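Local coordinates for cell division control protein Cdc48 (PDB 5E7P) that probably binds and hydrolyses ATP as a AAA-family ATPase related to Cdc48, at residues 105-118 / 176-190. Sequence-based numbering, arbitrary orientation.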
loop_
_atom_site.group_PDB
_atom_site.type_symbol
_atom_site.label_atom_id
_atom_site.label_comp_id
_atom_site.label_asym_id
_atom_site.label_seq_id
_atom_site.Cartn_x
_atom_site.Cartn_y
_atom_site.Cartn_z
ATOM N N VAL A 105 9.069 12.133 -9.187
ATOM C CA VAL A 105 8.301 11.659 -10.326
ATOM C C VAL A 105 7.039 10.956 -9.847
ATOM O O VAL A 105 7.048 10.269 -8.828
ATOM C CB VAL A 105 9.139 10.716 -11.226
ATOM C CG1 VAL A 105 9.517 9.441 -10.479
ATOM C CG2 VAL A 105 8.396 10.391 -12.518
ATOM N N THR A 106 5.941 11.162 -10.564
ATOM C CA THR A 106 4.713 10.441 -10.274
ATOM C C THR A 106 4.831 9.023 -10.822
ATOM O O THR A 106 5.117 8.825 -12.007
ATOM C CB THR A 106 3.483 11.132 -10.891
ATOM O OG1 THR A 106 3.387 12.474 -10.399
ATOM C CG2 THR A 106 2.213 10.373 -10.531
ATOM N N VAL A 107 4.629 8.040 -9.951
ATOM C CA VAL A 107 4.715 6.642 -10.349
ATOM C C VAL A 107 3.392 5.933 -10.106
ATOM O O VAL A 107 3.028 5.664 -8.966
ATOM C CB VAL A 107 5.826 5.900 -9.583
ATOM C CG1 VAL A 107 5.997 4.493 -10.134
ATOM C CG2 VAL A 107 7.128 6.664 -9.676
ATOM N N TYR A 108 2.669 5.641 -11.179
ATOM C CA TYR A 108 1.409 4.921 -11.068
ATOM C C TYR A 108 1.650 3.420 -11.011
ATOM O O TYR A 108 2.692 2.931 -11.450
ATOM C CB TYR A 108 0.498 5.248 -12.254
ATOM C CG TYR A 108 -0.002 6.676 -12.277
ATOM C CD1 TYR A 108 -1.107 7.058 -11.525
ATOM C CD2 TYR A 108 0.631 7.642 -13.052
ATOM C CE1 TYR A 108 -1.567 8.358 -11.539
ATOM C CE2 TYR A 108 0.175 8.946 -13.074
ATOM C CZ TYR A 108 -0.925 9.298 -12.314
ATOM O OH TYR A 108 -1.387 10.595 -12.328
ATOM N N GLY A 109 0.688 2.691 -10.459
ATOM C CA GLY A 109 0.714 1.245 -10.535
ATOM C C GLY A 109 0.537 0.828 -11.985
ATOM O O GLY A 109 -0.394 1.276 -12.659
ATOM N N ALA A 110 1.438 -0.018 -12.470
ATOM C CA ALA A 110 1.395 -0.477 -13.854
ATOM C C ALA A 110 0.177 -1.346 -14.125
ATOM O O ALA A 110 -0.129 -2.258 -13.357
ATOM C CB ALA A 110 2.657 -1.251 -14.190
ATOM N N ARG A 111 -0.523 -1.058 -15.218
ATOM C CA ARG A 111 -1.525 -1.984 -15.716
ATOM C C ARG A 111 -0.764 -3.139 -16.337
ATOM O O ARG A 111 -1.071 -4.306 -16.096
ATOM C CB ARG A 111 -2.425 -1.323 -16.760
ATOM C CG ARG A 111 -3.282 -0.197 -16.215
ATOM C CD ARG A 111 -4.240 0.334 -17.273
ATOM N NE ARG A 111 -4.776 1.643 -16.904
ATOM C CZ ARG A 111 -4.281 2.801 -17.332
ATOM N NH1 ARG A 111 -4.829 3.944 -16.941
ATOM N NH2 ARG A 111 -3.240 2.816 -18.153
ATOM N N SER A 112 0.248 -2.799 -17.128
ATOM C CA SER A 112 1.111 -3.800 -17.740
ATOM C C SER A 112 2.524 -3.264 -17.902
ATOM O O SER A 112 2.743 -2.055 -17.907
ATOM C CB SER A 112 0.571 -4.226 -19.109
ATOM O OG SER A 112 0.791 -3.219 -20.080
ATOM N N VAL A 113 3.481 -4.179 -18.015
ATOM C CA VAL A 113 4.852 -3.840 -18.370
ATOM C C VAL A 113 5.361 -4.912 -19.318
ATOM O O VAL A 113 5.403 -6.089 -18.961
ATOM C CB VAL A 113 5.787 -3.804 -17.146
ATOM C CG1 VAL A 113 7.231 -3.630 -17.595
ATOM C CG2 VAL A 113 5.387 -2.697 -16.182
ATOM N N THR A 114 5.737 -4.516 -20.528
ATOM C CA THR A 114 6.265 -5.471 -21.493
ATOM C C THR A 114 7.788 -5.431 -21.508
ATOM O O THR A 114 8.388 -4.370 -21.663
ATOM C CB THR A 114 5.719 -5.216 -22.909
ATOM O OG1 THR A 114 4.287 -5.249 -22.884
ATOM C CG2 THR A 114 6.224 -6.279 -23.869
ATOM N N VAL A 115 8.406 -6.593 -21.334
ATOM C CA VAL A 115 9.858 -6.686 -21.311
ATOM C C VAL A 115 10.363 -7.564 -22.447
ATOM O O VAL A 115 9.619 -8.381 -22.991
ATOM C CB VAL A 115 10.364 -7.259 -19.973
ATOM C CG1 VAL A 115 9.977 -6.343 -18.821
ATOM C CG2 VAL A 115 9.815 -8.661 -19.753
ATOM N N SER A 116 11.631 -7.393 -22.801
ATOM C CA SER A 116 12.241 -8.199 -23.849
ATOM C C SER A 116 13.472 -8.917 -23.319
ATOM O O SER A 116 14.194 -8.388 -22.476
ATOM C CB SER A 116 12.621 -7.330 -25.048
ATOM O OG SER A 116 13.167 -8.114 -26.093
ATOM N N GLY A 117 13.704 -10.126 -23.815
ATOM C CA GLY A 117 14.855 -10.905 -23.406
ATOM C C GLY A 117 15.202 -11.967 -24.428
ATOM O O GLY A 117 14.727 -11.926 -25.564
ATOM N N SER A 118 16.034 -12.920 -24.022
ATOM C CA SER A 118 16.426 -14.019 -24.894
ATOM C C SER A 118 15.259 -14.971 -25.122
ATOM O O SER A 118 14.277 -14.949 -24.381
ATOM C CB SER A 118 17.618 -14.773 -24.301
ATOM O OG SER A 118 17.378 -15.120 -22.948
ATOM N N GLU A 176 19.415 -12.445 -15.751
ATOM C CA GLU A 176 19.507 -11.954 -17.120
ATOM C C GLU A 176 18.944 -10.542 -17.236
ATOM O O GLU A 176 17.846 -10.258 -16.757
ATOM C CB GLU A 176 18.780 -12.892 -18.085
ATOM C CG GLU A 176 18.841 -12.442 -19.536
ATOM C CD GLU A 176 18.081 -13.365 -20.466
ATOM O OE1 GLU A 176 17.778 -14.505 -20.054
ATOM O OE2 GLU A 176 17.786 -12.947 -21.606
ATOM N N LEU A 177 19.706 -9.661 -17.874
ATOM C CA LEU A 177 19.287 -8.277 -18.060
ATOM C C LEU A 177 18.238 -8.162 -19.161
ATOM O O LEU A 177 18.441 -8.630 -20.280
ATOM C CB LEU A 177 20.490 -7.382 -18.369
ATOM C CG LEU A 177 21.201 -6.722 -17.182
ATOM C CD1 LEU A 177 21.646 -7.745 -16.146
ATOM C CD2 LEU A 177 22.387 -5.900 -17.661
ATOM N N LEU A 178 17.114 -7.539 -18.828
ATOM C CA LEU A 178 16.022 -7.360 -19.774
ATOM C C LEU A 178 15.872 -5.884 -20.112
ATOM O O LEU A 178 16.479 -5.029 -19.470
ATOM C CB LEU A 178 14.718 -7.879 -19.174
ATOM C CG LEU A 178 14.758 -9.277 -18.560
ATOM C CD1 LEU A 178 13.467 -9.565 -17.813
ATOM C CD2 LEU A 178 15.009 -10.329 -19.630
ATOM N N THR A 179 15.063 -5.589 -21.124
ATOM C CA THR A 179 14.739 -4.207 -21.457
ATOM C C THR A 179 13.232 -3.997 -21.460
ATOM O O THR A 179 12.473 -4.890 -21.832
ATOM C CB THR A 179 15.329 -3.773 -22.819
ATOM O OG1 THR A 179 14.885 -4.666 -23.846
ATOM C CG2 THR A 179 16.849 -3.775 -22.770
ATOM N N VAL A 180 12.805 -2.815 -21.034
ATOM C CA VAL A 180 11.389 -2.482 -20.990
ATOM C C VAL A 180 10.957 -1.868 -22.317
ATOM O O VAL A 180 11.347 -0.747 -22.646
ATOM C CB VAL A 180 11.085 -1.496 -19.848
ATOM C CG1 VAL A 180 9.596 -1.188 -19.791
ATOM C CG2 VAL A 180 11.574 -2.057 -18.519
ATOM N N THR A 181 10.150 -2.603 -23.075
ATOM C CA THR A 181 9.717 -2.146 -24.392
ATOM C C THR A 181 8.412 -1.360 -24.331
ATOM O O THR A 181 8.077 -0.634 -25.268
ATOM C CB THR A 181 9.543 -3.320 -25.369
ATOM O OG1 THR A 181 8.331 -4.021 -25.067
ATOM C CG2 THR A 181 10.720 -4.275 -25.265
ATOM N N ALA A 182 7.685 -1.503 -23.226
ATOM C CA ALA A 182 6.404 -0.822 -23.059
ATOM C C ALA A 182 5.923 -0.818 -21.611
ATOM O O ALA A 182 6.144 -1.773 -20.864
ATOM C CB ALA A 182 5.350 -1.458 -23.954
ATOM N N VAL A 183 5.259 0.266 -21.225
ATOM C CA VAL A 183 4.573 0.336 -19.941
ATOM C C VAL A 183 3.166 0.892 -20.145
ATOM O O VAL A 183 2.863 1.473 -21.189
ATOM C CB VAL A 183 5.327 1.218 -18.926
ATOM C CG1 VAL A 183 6.664 0.593 -18.564
ATOM C CG2 VAL A 183 5.515 2.624 -19.477
ATOM N N ASP A 184 2.312 0.710 -19.145
ATOM C CA ASP A 184 0.940 1.198 -19.205
ATOM C C ASP A 184 0.433 1.451 -17.790
ATOM O O ASP A 184 0.406 0.533 -16.972
ATOM C CB ASP A 184 0.044 0.188 -19.927
ATOM C CG ASP A 184 -1.347 0.730 -20.206
ATOM O OD1 ASP A 184 -1.484 1.959 -20.380
ATOM O OD2 ASP A 184 -2.306 -0.074 -20.256
ATOM N N PRO A 185 0.042 2.699 -17.482
ATOM C CA PRO A 185 0.008 3.897 -18.334
ATOM C C PRO A 185 1.403 4.398 -18.715
ATOM O O PRO A 185 2.374 4.009 -18.071
ATOM C CB PRO A 185 -0.705 4.927 -17.450
ATOM C CG PRO A 185 -0.431 4.483 -16.065
ATOM C CD PRO A 185 -0.448 2.987 -16.124
ATOM N N PRO A 186 1.501 5.231 -19.767
ATOM C CA PRO A 186 2.791 5.771 -20.216
ATOM C C PRO A 186 3.515 6.555 -19.125
ATOM O O PRO A 186 2.876 7.096 -18.223
ATOM C CB PRO A 186 2.396 6.714 -21.356
ATOM C CG PRO A 186 1.118 6.162 -21.868
ATOM C CD PRO A 186 0.400 5.629 -20.663
ATOM N N GLY A 187 4.840 6.612 -19.218
ATOM C CA GLY A 187 5.643 7.337 -18.251
ATOM C C GLY A 187 6.447 6.416 -17.357
ATOM O O GLY A 187 7.248 5.615 -17.837
ATOM N N THR A 188 6.237 6.535 -16.051
ATOM C CA THR A 188 6.942 5.701 -15.084
ATOM C C THR A 188 5.958 4.938 -14.204
ATOM O O THR A 188 5.052 5.524 -13.609
ATOM C CB THR A 188 7.891 6.529 -14.203
ATOM O OG1 THR A 188 8.920 7.097 -15.019
ATOM C CG2 THR A 188 8.530 5.651 -13.141
ATOM N N VAL A 189 6.141 3.624 -14.129
ATOM C CA VAL A 189 5.213 2.766 -13.407
ATOM C C VAL A 189 5.934 1.834 -12.441
ATOM O O VAL A 189 7.129 1.582 -12.577
ATOM C CB VAL A 189 4.383 1.904 -14.376
ATOM C CG1 VAL A 189 3.543 2.780 -15.292
ATOM C CG2 VAL A 189 5.294 1.002 -15.186
ATOM N N SER A 190 5.194 1.324 -11.464
ATOM C CA SER A 190 5.733 0.359 -10.517
ATOM C C SER A 190 4.990 -0.964 -10.659
ATOM O O SER A 190 3.782 -0.980 -10.890
ATOM C CB SER A 190 5.597 0.882 -9.089
ATOM O OG SER A 190 4.236 1.122 -8.774
HETATM O O HOH W 1 4.684 9.053 -14.959
#
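Arg111 lies across Asp184 and Pro185. CB passes 3.4 Å from Asp184 O, CG runs on beside the same carbonyl, and CD comes 3.6 Å from Asp184 OD2. With chi2 and chi3 both near 180° the chain runs straight to NE; at its tip NH2 meets Asp184 OD1 at 3.0 Å in a salt bridge at the edge of the guanidinium, the two planes 47° apart. Pro185, joined by a cis peptide bond, lays CD over one guanidinium face, 4.0 Å from Arg111 CZ; a long, flat-ended arginine can thus pair with the carboxylate and cover a proline ring at once.

Strands 112-116 and 177-184 run antiparallel within a four-stranded mixed sheet, probably in the second half of the N-terminal domain, as in Cdc48/p97 relatives. A classic beta bulge interrupts their register: Thr181 and Ala182 both face Thr114, whose carbonyl O takes Thr181 N at 2.9 Å and Ala182 N more weakly. The chain bends sharply at the cis bond and at Gly187, whose backbone angles suit glycine, before strand 188-190 pairs in parallel with 108-109.

Valine, branched at CB, suits extended strands and fills a buried face: Val113 and Val180 share one, meeting through their CG1 atoms, while Val189 of strand 188-190 brings CG2 to Val113 CG2 (3.8 Å). Met139 packs on Val180 and Val189.

Glu176 and Ser118 are both poorly ordered. With CG anti to the backbone N (chi1 -180°), Glu176 reaches out straight, and OE2 accepts from Ser118 N (3.0 Å) and, on its syn side, Ser118 OG, two donors that serine holds close together.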